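Local coordinates for intracellular serine protease (PDB 4ZOQ), which is a subtilisin-like serine protease of the S8 family, probably cleaving peptide bonds as an endopeptidase and linked to the processing of lanthipeptides, at residues V306-G318 against Y328-M340. Numbering follows the deposited sequence.
Sequences VHHILRKSALDLG and YGEVRAYQALKMM
In this subtilase domain the loop leaving helix 303-313 and the one leading into helix 333-338 are joined by a single antiparallel beta bridge that pairs Leu315 with Glu330 where the two chains pass each other. Both backbone bonds of this hydrogen-bonded pair form, Leu315 N to Glu330 O at 2.7 Å and Glu330 N to Leu315 O at 2.9 Å. Beside it, Arg332 lays its guanidinium flat between Leu315 CB on one face and its own segment's Gln335 CG on the other, while NH2 points at Ser313 O in a weak but nearly straight bond (170°). One water links Ser313 OG to Arg332 N. At the other flank Arg311, its CG anti to the backbone N (chi1 172°), runs its chain over the Tyr328 ring, and CD sits 3.5 Å from the ring centroid in a CH-pi contact. Replacing Tyr328 with an alanine would probably leave the Arg311 methylenes without their aromatic floor and free that side chain to turn. Where the axes of 306-313 and 333-338 come within 8.6 Å, Ser313 lies against Ala336, and its OG donates back to Ile309 O at 2.8 Å, reaching that oxygen from the face opposite to Ser313 N.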
ATOM      1  N   VAL B 306     -15.789   8.635   0.327  1.00 33.32           N
ATOM      2  CA  VAL B 306     -15.319   7.396   0.938  1.00 37.06           C
ATOM      3  C   VAL B 306     -14.478   7.713   2.166  1.00 34.90           C
ATOM      4  O   VAL B 306     -14.657   7.101   3.215  1.00 32.39           O
ATOM      5  CB  VAL B 306     -14.528   6.544  -0.045  1.00 35.62           C
ATOM      6  CG1 VAL B 306     -14.118   5.244   0.613  1.00 30.39           C
ATOM      7  CG2 VAL B 306     -15.390   6.263  -1.255  1.00 30.99           C
ATOM      8  N   HIS B 307     -13.588   8.693   2.030  1.00 35.07           N
ATOM      9  CA  HIS B 307     -12.732   9.120   3.132  1.00 34.52           C
ATOM     10  C   HIS B 307     -13.587   9.567   4.309  1.00 36.54           C
ATOM     11  O   HIS B 307     -13.278   9.282   5.480  1.00 36.23           O
ATOM     12  CB  HIS B 307     -11.808  10.257   2.682  1.00 38.54           C
ATOM     13  CG  HIS B 307     -10.776  10.642   3.698  1.00 44.08           C
ATOM     14  ND1 HIS B 307     -11.078  11.360   4.839  1.00 45.45           N
ATOM     15  CD2 HIS B 307      -9.438  10.434   3.730  1.00 40.64           C
ATOM     16  CE1 HIS B 307      -9.973  11.555   5.540  1.00 40.90           C
ATOM     17  NE2 HIS B 307      -8.966  10.999   4.892  1.00 40.23           N
ATOM     18  N   HIS B 308     -14.675  10.259   3.988  1.00 33.31           N
ATOM     19  CA  HIS B 308     -15.599  10.742   5.010  1.00 34.78           C
ATOM     20  C   HIS B 308     -16.227   9.565   5.770  1.00 33.51           C
ATOM     21  O   HIS B 308     -16.319   9.579   6.989  1.00 32.70           O
ATOM     22  CB  HIS B 308     -16.690  11.630   4.382  1.00 34.03           C
ATOM     23  CG  HIS B 308     -17.614  12.229   5.384  1.00 33.46           C
ATOM     24  ND1 HIS B 308     -17.285  13.341   6.125  1.00 45.10           N
ATOM     25  CD2 HIS B 308     -18.828  11.825   5.829  1.00 33.77           C
ATOM     26  CE1 HIS B 308     -18.267  13.616   6.967  1.00 41.86           C
ATOM     27  NE2 HIS B 308     -19.216  12.711   6.806  1.00 39.34           N
ATOM     28  N   ILE B 309     -16.666   8.545   5.045  1.00 32.88           N
ATOM     29  CA  ILE B 309     -17.232   7.373   5.688  1.00 33.27           C
ATOM     30  C   ILE B 309     -16.186   6.662   6.591  1.00 33.49           C
ATOM     31  O   ILE B 309     -16.503   6.307   7.728  1.00 31.82           O
ATOM     32  CB  ILE B 309     -17.803   6.422   4.637  1.00 32.37           C
ATOM     33  CG1 ILE B 309     -19.010   7.093   3.991  1.00 31.79           C
ATOM     34  CG2 ILE B 309     -18.220   5.103   5.275  1.00 30.09           C
ATOM     35  CD1 ILE B 309     -19.455   6.469   2.710  1.00 32.73           C
ATOM     36  N   LEU B 310     -14.948   6.514   6.113  1.00 28.82           N
ATOM     37  CA  LEU B 310     -13.872   5.908   6.905  1.00 29.32           C
ATOM     38  C   LEU B 310     -13.627   6.675   8.165  1.00 30.52           C
ATOM     39  O   LEU B 310     -13.487   6.096   9.256  1.00 30.16           O
ATOM     40  CB  LEU B 310     -12.561   5.853   6.106  1.00 29.69           C
ATOM     41  CG  LEU B 310     -12.603   4.900   4.909  1.00 34.36           C
ATOM     42  CD1 LEU B 310     -11.375   4.968   4.039  1.00 30.26           C
ATOM     43  CD2 LEU B 310     -12.766   3.477   5.459  1.00 28.43           C
ATOM     44  N   ARG B 311     -13.574   7.996   8.016  1.00 33.13           N
ATOM     45  CA  ARG B 311     -13.285   8.862   9.145  1.00 34.64           C
ATOM     46  C   ARG B 311     -14.378   8.806  10.230  1.00 33.02           C
ATOM     47  O   ARG B 311     -14.079   8.597  11.387  1.00 31.76           O
ATOM     48  CB  ARG B 311     -13.060  10.287   8.651  1.00 35.78           C
ATOM     49  CG  ARG B 311     -12.938  11.315   9.754  1.00 36.35           C
ATOM     50  CD  ARG B 311     -12.486  12.630   9.178  1.00 42.18           C
ATOM     51  NE  ARG B 311     -13.576  13.403   8.591  1.00 55.93           N
ATOM     52  CZ  ARG B 311     -14.415  14.187   9.264  1.00 53.57           C
ATOM     53  NH1 ARG B 311     -14.333  14.292  10.590  1.00 44.26           N
ATOM     54  NH2 ARG B 311     -15.350  14.852   8.594  1.00 44.46           N
ATOM     55  N   LYS B 312     -15.641   8.896   9.853  1.00 31.99           N
ATOM     56  CA  LYS B 312     -16.687   8.923  10.860  1.00 33.00           C
ATOM     57  C   LYS B 312     -16.945   7.570  11.515  1.00 33.13           C
ATOM     58  O   LYS B 312     -17.486   7.511  12.613  1.00 32.69           O
ATOM     59  CB  LYS B 312     -17.996   9.442  10.257  1.00 37.79           C
ATOM     60  CG  LYS B 312     -17.952  10.909   9.907  1.00 44.97           C
ATOM     61  CD  LYS B 312     -18.197  11.700  11.205  1.00 53.48           C
ATOM     62  CE  LYS B 312     -18.538  13.162  10.950  1.00 56.32           C
ATOM     63  NZ  LYS B 312     -18.211  13.997  12.140  1.00 66.68           N
ATOM     64  N   SER B 313     -16.537   6.480  10.873  1.00 36.95           N
ATOM     65  CA  SER B 313     -16.779   5.164  11.452  1.00 32.83           C
ATOM     66  C   SER B 313     -15.601   4.632  12.281  1.00 32.15           C
ATOM     67  O   SER B 313     -15.680   3.560  12.883  1.00 34.74           O
ATOM     68  CB  SER B 313     -17.153   4.168  10.349  1.00 29.30           C
ATOM     69  OG  SER B 313     -16.157   4.068   9.353  1.00 31.72           O
ATOM     70  N   ALA B 314     -14.495   5.349  12.265  1.00 29.55           N
ATOM     71  CA  ALA B 314     -13.306   4.895  12.968  1.00 32.37           C
ATOM     72  C   ALA B 314     -13.480   4.943  14.484  1.00 34.30           C
ATOM     73  O   ALA B 314     -14.110   5.830  15.014  1.00 32.43           O
ATOM     74  CB  ALA B 314     -12.082   5.723  12.554  1.00 32.42           C
ATOM     75  N   LEU B 315     -12.901   3.980  15.182  1.00 34.02           N
ATOM     76  CA  LEU B 315     -12.885   4.035  16.620  1.00 34.08           C
ATOM     77  C   LEU B 315     -11.844   5.023  17.141  1.00 32.05           C
ATOM     78  O   LEU B 315     -10.646   4.811  16.962  1.00 31.14           O
ATOM     79  CB  LEU B 315     -12.628   2.639  17.199  1.00 33.35           C
ATOM     80  CG  LEU B 315     -12.575   2.545  18.723  1.00 35.82           C
ATOM     81  CD1 LEU B 315     -13.935   2.973  19.297  1.00 36.25           C
ATOM     82  CD2 LEU B 315     -12.255   1.105  19.111  1.00 33.53           C
ATOM     83  N   ASP B 316     -12.314   6.078  17.806  1.00 32.55           N
ATOM     84  CA  ASP B 316     -11.460   7.106  18.384  1.00 31.34           C
ATOM     85  C   ASP B 316     -10.748   6.583  19.640  1.00 34.52           C
ATOM     86  O   ASP B 316     -11.369   6.352  20.674  1.00 39.46           O
ATOM     87  CB  ASP B 316     -12.266   8.353  18.703  1.00 32.05           C
ATOM     88  CG  ASP B 316     -11.400   9.504  19.250  1.00 38.26           C
ATOM     89  OD1 ASP B 316     -10.200   9.303  19.544  1.00 38.23           O
ATOM     90  OD2 ASP B 316     -11.920  10.632  19.358  1.00 40.48           O
ATOM     91  N   LEU B 317      -9.462   6.306  19.479  1.00 33.48           N
ATOM     92  CA  LEU B 317      -8.592   5.795  20.520  1.00 37.26           C
ATOM     93  C   LEU B 317      -7.635   6.900  20.992  1.00 36.36           C
ATOM     94  O   LEU B 317      -7.552   7.973  20.373  1.00 35.87           O
ATOM     95  CB  LEU B 317      -7.822   4.565  19.999  1.00 38.73           C
ATOM     96  CG  LEU B 317      -8.697   3.350  19.604  1.00 39.32           C
ATOM     97  CD1 LEU B 317      -7.968   2.342  18.683  1.00 35.36           C
ATOM     98  CD2 LEU B 317      -9.262   2.633  20.825  1.00 36.19           C
ATOM     99  N   GLY B 318      -6.946   6.663  22.112  1.00 40.55           N
ATOM    100  CA  GLY B 318      -5.992   7.639  22.636  1.00 45.85           C
ATOM    101  C   GLY B 318      -6.613   8.986  22.972  1.00 45.86           C
ATOM    102  O   GLY B 318      -7.763   9.033  23.414  1.00 43.24           O
ATOM    103  N   TYR B 328      -7.336   9.537  13.023  1.00 32.49           N
ATOM    104  CA  TYR B 328      -8.769   9.577  13.337  1.00 31.74           C
ATOM    105  C   TYR B 328      -9.189   8.344  14.115  1.00 32.78           C
ATOM    106  O   TYR B 328     -10.298   8.293  14.622  1.00 33.90           O
ATOM    107  CB  TYR B 328      -9.620   9.669  12.070  1.00 29.11           C
ATOM    108  CG  TYR B 328      -9.458  10.956  11.311  1.00 35.99           C
ATOM    109  CD1 TYR B 328      -9.929  12.155  11.839  1.00 38.36           C
ATOM    110  CD2 TYR B 328      -8.818  10.987  10.081  1.00 34.72           C
ATOM    111  CE1 TYR B 328      -9.781  13.343  11.162  1.00 38.07           C
ATOM    112  CE2 TYR B 328      -8.656  12.184   9.390  1.00 39.36           C
ATOM    113  CZ  TYR B 328      -9.139  13.358   9.939  1.00 41.24           C
ATOM    114  OH  TYR B 328      -8.992  14.554   9.271  1.00 53.85           O
ATOM    115  N   GLY B 329      -8.335   7.320  14.147  1.00 30.31           N
ATOM    116  CA  GLY B 329      -8.620   6.125  14.931  1.00 29.41           C
ATOM    117  C   GLY B 329      -8.595   4.819  14.143  1.00 33.31           C
ATOM    118  O   GLY B 329      -8.142   4.755  12.973  1.00 34.66           O
ATOM    119  N   GLU B 330      -9.098   3.766  14.774  1.00 29.18           N
ATOM    120  CA  GLU B 330      -9.091   2.448  14.158  1.00 30.11           C
ATOM    121  C   GLU B 330     -10.262   2.231  13.231  1.00 30.67           C
ATOM    122  O   GLU B 330     -11.429   2.416  13.622  1.00 29.82           O
ATOM    123  CB  GLU B 330      -9.108   1.367  15.216  1.00 31.25           C
ATOM    124  CG  GLU B 330      -9.024  -0.046  14.654  1.00 29.93           C
ATOM    125  CD  GLU B 330      -8.956  -1.049  15.779  1.00 36.91           C
ATOM    126  OE1 GLU B 330      -8.764  -0.590  16.918  1.00 40.67           O
ATOM    127  OE2 GLU B 330      -9.040  -2.271  15.547  1.00 36.75           O
ATOM    128  N   VAL B 331      -9.933   1.915  11.983  1.00 28.37           N
ATOM    129  CA  VAL B 331     -10.918   1.550  10.981  1.00 30.55           C
ATOM    130  C   VAL B 331     -11.603   0.218  11.293  1.00 29.28           C
ATOM    131  O   VAL B 331     -10.955  -0.747  11.643  1.00 28.92           O
ATOM    132  CB  VAL B 331     -10.272   1.473   9.564  1.00 31.05           C
ATOM    133  CG1 VAL B 331     -11.219   0.790   8.557  1.00 27.21           C
ATOM    134  CG2 VAL B 331      -9.900   2.864   9.102  1.00 30.13           C
ATOM    135  N   ARG B 332     -12.919   0.181  11.161  1.00 30.33           N
ATOM    136  CA  ARG B 332     -13.687  -1.057  11.325  1.00 34.47           C
ATOM    137  C   ARG B 332     -14.664  -1.162  10.176  1.00 33.77           C
ATOM    138  O   ARG B 332     -15.604  -0.358  10.074  1.00 33.71           O
ATOM    139  CB  ARG B 332     -14.416  -1.100  12.668  1.00 39.62           C
ATOM    140  CG  ARG B 332     -13.478  -1.165  13.888  1.00 44.41           C
ATOM    141  CD  ARG B 332     -14.299  -0.962  15.161  1.00 52.37           C
ATOM    142  NE  ARG B 332     -14.938   0.358  15.114  1.00 42.87           N
ATOM    143  CZ  ARG B 332     -15.731   0.857  16.063  1.00 46.67           C
ATOM    144  NH1 ARG B 332     -16.001   0.124  17.145  1.00 45.27           N
ATOM    145  NH2 ARG B 332     -16.259   2.083  15.916  1.00 40.33           N
ATOM    146  N   ALA B 333     -14.447  -2.144   9.304  1.00 35.87           N
ATOM    147  CA  ALA B 333     -15.258  -2.269   8.090  1.00 31.81           C
ATOM    148  C   ALA B 333     -16.762  -2.364   8.381  1.00 32.23           C
ATOM    149  O   ALA B 333     -17.541  -1.707   7.699  1.00 31.50           O
ATOM    150  CB  ALA B 333     -14.807  -3.486   7.290  1.00 25.18           C
ATOM    151  N   TYR B 334     -17.173  -3.152   9.382  1.00 30.60           N
ATOM    152  CA  TYR B 334     -18.617  -3.298   9.650  1.00 33.60           C
ATOM    153  C   TYR B 334     -19.225  -1.981  10.111  1.00 32.27           C
ATOM    154  O   TYR B 334     -20.367  -1.694   9.808  1.00 32.74           O
ATOM    155  CB  TYR B 334     -18.905  -4.401  10.681  1.00 32.24           C
ATOM    156  CG  TYR B 334     -18.615  -4.014  12.105  1.00 34.93           C
ATOM    157  CD1 TYR B 334     -17.339  -4.215  12.651  1.00 33.80           C
ATOM    158  CD2 TYR B 334     -19.611  -3.451  12.913  1.00 31.72           C
ATOM    159  CE1 TYR B 334     -17.056  -3.859  13.954  1.00 37.04           C
ATOM    160  CE2 TYR B 334     -19.346  -3.100  14.209  1.00 36.07           C
ATOM    161  CZ  TYR B 334     -18.060  -3.307  14.733  1.00 41.20           C
ATOM    162  OH  TYR B 334     -17.776  -2.960  16.031  1.00 42.45           O
ATOM    163  N   GLN B 335     -18.450  -1.175  10.830  1.00 34.60           N
ATOM    164  CA  GLN B 335     -18.937   0.120  11.274  1.00 35.56           C
ATOM    165  C   GLN B 335     -19.072   1.046  10.079  1.00 37.26           C
ATOM    166  O   GLN B 335     -20.008   1.831   9.996  1.00 33.00           O
ATOM    167  CB  GLN B 335     -17.994   0.760  12.285  1.00 34.64           C
ATOM    168  CG  GLN B 335     -18.060   0.198  13.676  1.00 40.57           C
ATOM    169  CD  GLN B 335     -19.416   0.339  14.337  1.00 43.55           C
ATOM    170  OE1 GLN B 335     -20.325   1.030  13.831  1.00 41.79           O
ATOM    171  NE2 GLN B 335     -19.536  -0.253  15.532  1.00 46.02           N
ATOM    172  N   ALA B 336     -18.108   0.948   9.163  1.00 35.95           N
ATOM    173  CA  ALA B 336     -18.128   1.742   7.939  1.00 35.14           C
ATOM    174  C   ALA B 336     -19.411   1.508   7.164  1.00 35.30           C
ATOM    175  O   ALA B 336     -20.079   2.460   6.744  1.00 40.44           O
ATOM    176  CB  ALA B 336     -16.910   1.408   7.060  1.00 29.98           C
ATOM    177  N   LEU B 337     -19.765   0.238   7.004  1.00 34.81           N
ATOM    178  CA  LEU B 337     -20.969  -0.148   6.264  1.00 38.89           C
ATOM    179  C   LEU B 337     -22.212   0.231   7.082  1.00 37.76           C
ATOM    180  O   LEU B 337     -23.238   0.654   6.533  1.00 35.42           O
ATOM    181  CB  LEU B 337     -20.945  -1.655   5.935  1.00 32.78           C
ATOM    182  CG  LEU B 337     -19.866  -2.171   4.965  1.00 30.66           C
ATOM    183  CD1 LEU B 337     -19.927  -3.659   4.866  1.00 30.08           C
ATOM    184  CD2 LEU B 337     -20.019  -1.577   3.564  1.00 32.53           C
ATOM    185  N   LYS B 338     -22.094   0.122   8.400  1.00 36.03           N
ATOM    186  CA  LYS B 338     -23.224   0.396   9.277  1.00 40.74           C
ATOM    187  C   LYS B 338     -23.585   1.879   9.227  1.00 45.59           C
ATOM    188  O   LYS B 338     -24.762   2.251   9.344  1.00 44.58           O
ATOM    189  CB  LYS B 338     -22.894  -0.025  10.707  1.00 38.77           C
ATOM    190  CG  LYS B 338     -24.041  -0.008  11.678  1.00 45.53           C
ATOM    191  CD  LYS B 338     -23.518  -0.181  13.115  1.00 48.64           C
ATOM    192  CE  LYS B 338     -23.931   0.995  13.998  1.00 57.86           C
ATOM    193  NZ  LYS B 338     -23.199   1.019  15.303  1.00 63.91           N
ATOM    194  N   MET B 339     -22.601   2.734   8.979  1.00 41.69           N
ATOM    195  CA  MET B 339     -22.945   4.147   8.868  1.00 48.18           C
ATOM    196  C   MET B 339     -23.417   4.571   7.504  1.00 48.13           C
ATOM    197  O   MET B 339     -23.689   5.743   7.294  1.00 50.39           O
ATOM    198  CB  MET B 339     -21.809   5.050   9.257  1.00 41.53           C
ATOM    199  CG  MET B 339     -21.605   5.161  10.734  1.00 52.16           C
ATOM    200  SD  MET B 339     -20.703   6.703  10.949  1.00 75.93           S
ATOM    201  CE  MET B 339     -20.053   6.929   9.264  1.00 42.34           C
ATOM    202  N   MET B 340     -23.530   3.624   6.586  1.00 49.31           N
ATOM    203  CA  MET B 340     -24.069   3.928   5.272  1.00 52.14           C
ATOM    204  C   MET B 340     -25.565   3.610   5.203  1.00 52.67           C
ATOM    205  O   MET B 340     -26.194   3.754   4.147  1.00 55.77           O
ATOM    206  CB  MET B 340     -23.313   3.141   4.196  1.00 45.38           C
ATOM    207  CG  MET B 340     -21.878   3.537   4.014  1.00 43.11           C
ATOM    208  SD  MET B 340     -21.096   2.462   2.789  1.00 37.49           S
ATOM    209  CE  MET B 340     -21.846   3.103   1.290  1.00 29.02           C
TER
HETATM  210  O   HOH W   1     -13.579   2.959  10.102  1.00 32.35           O
HETATM  211  O   HOH W   2     -13.947   1.898  13.484  1.00 61.18           O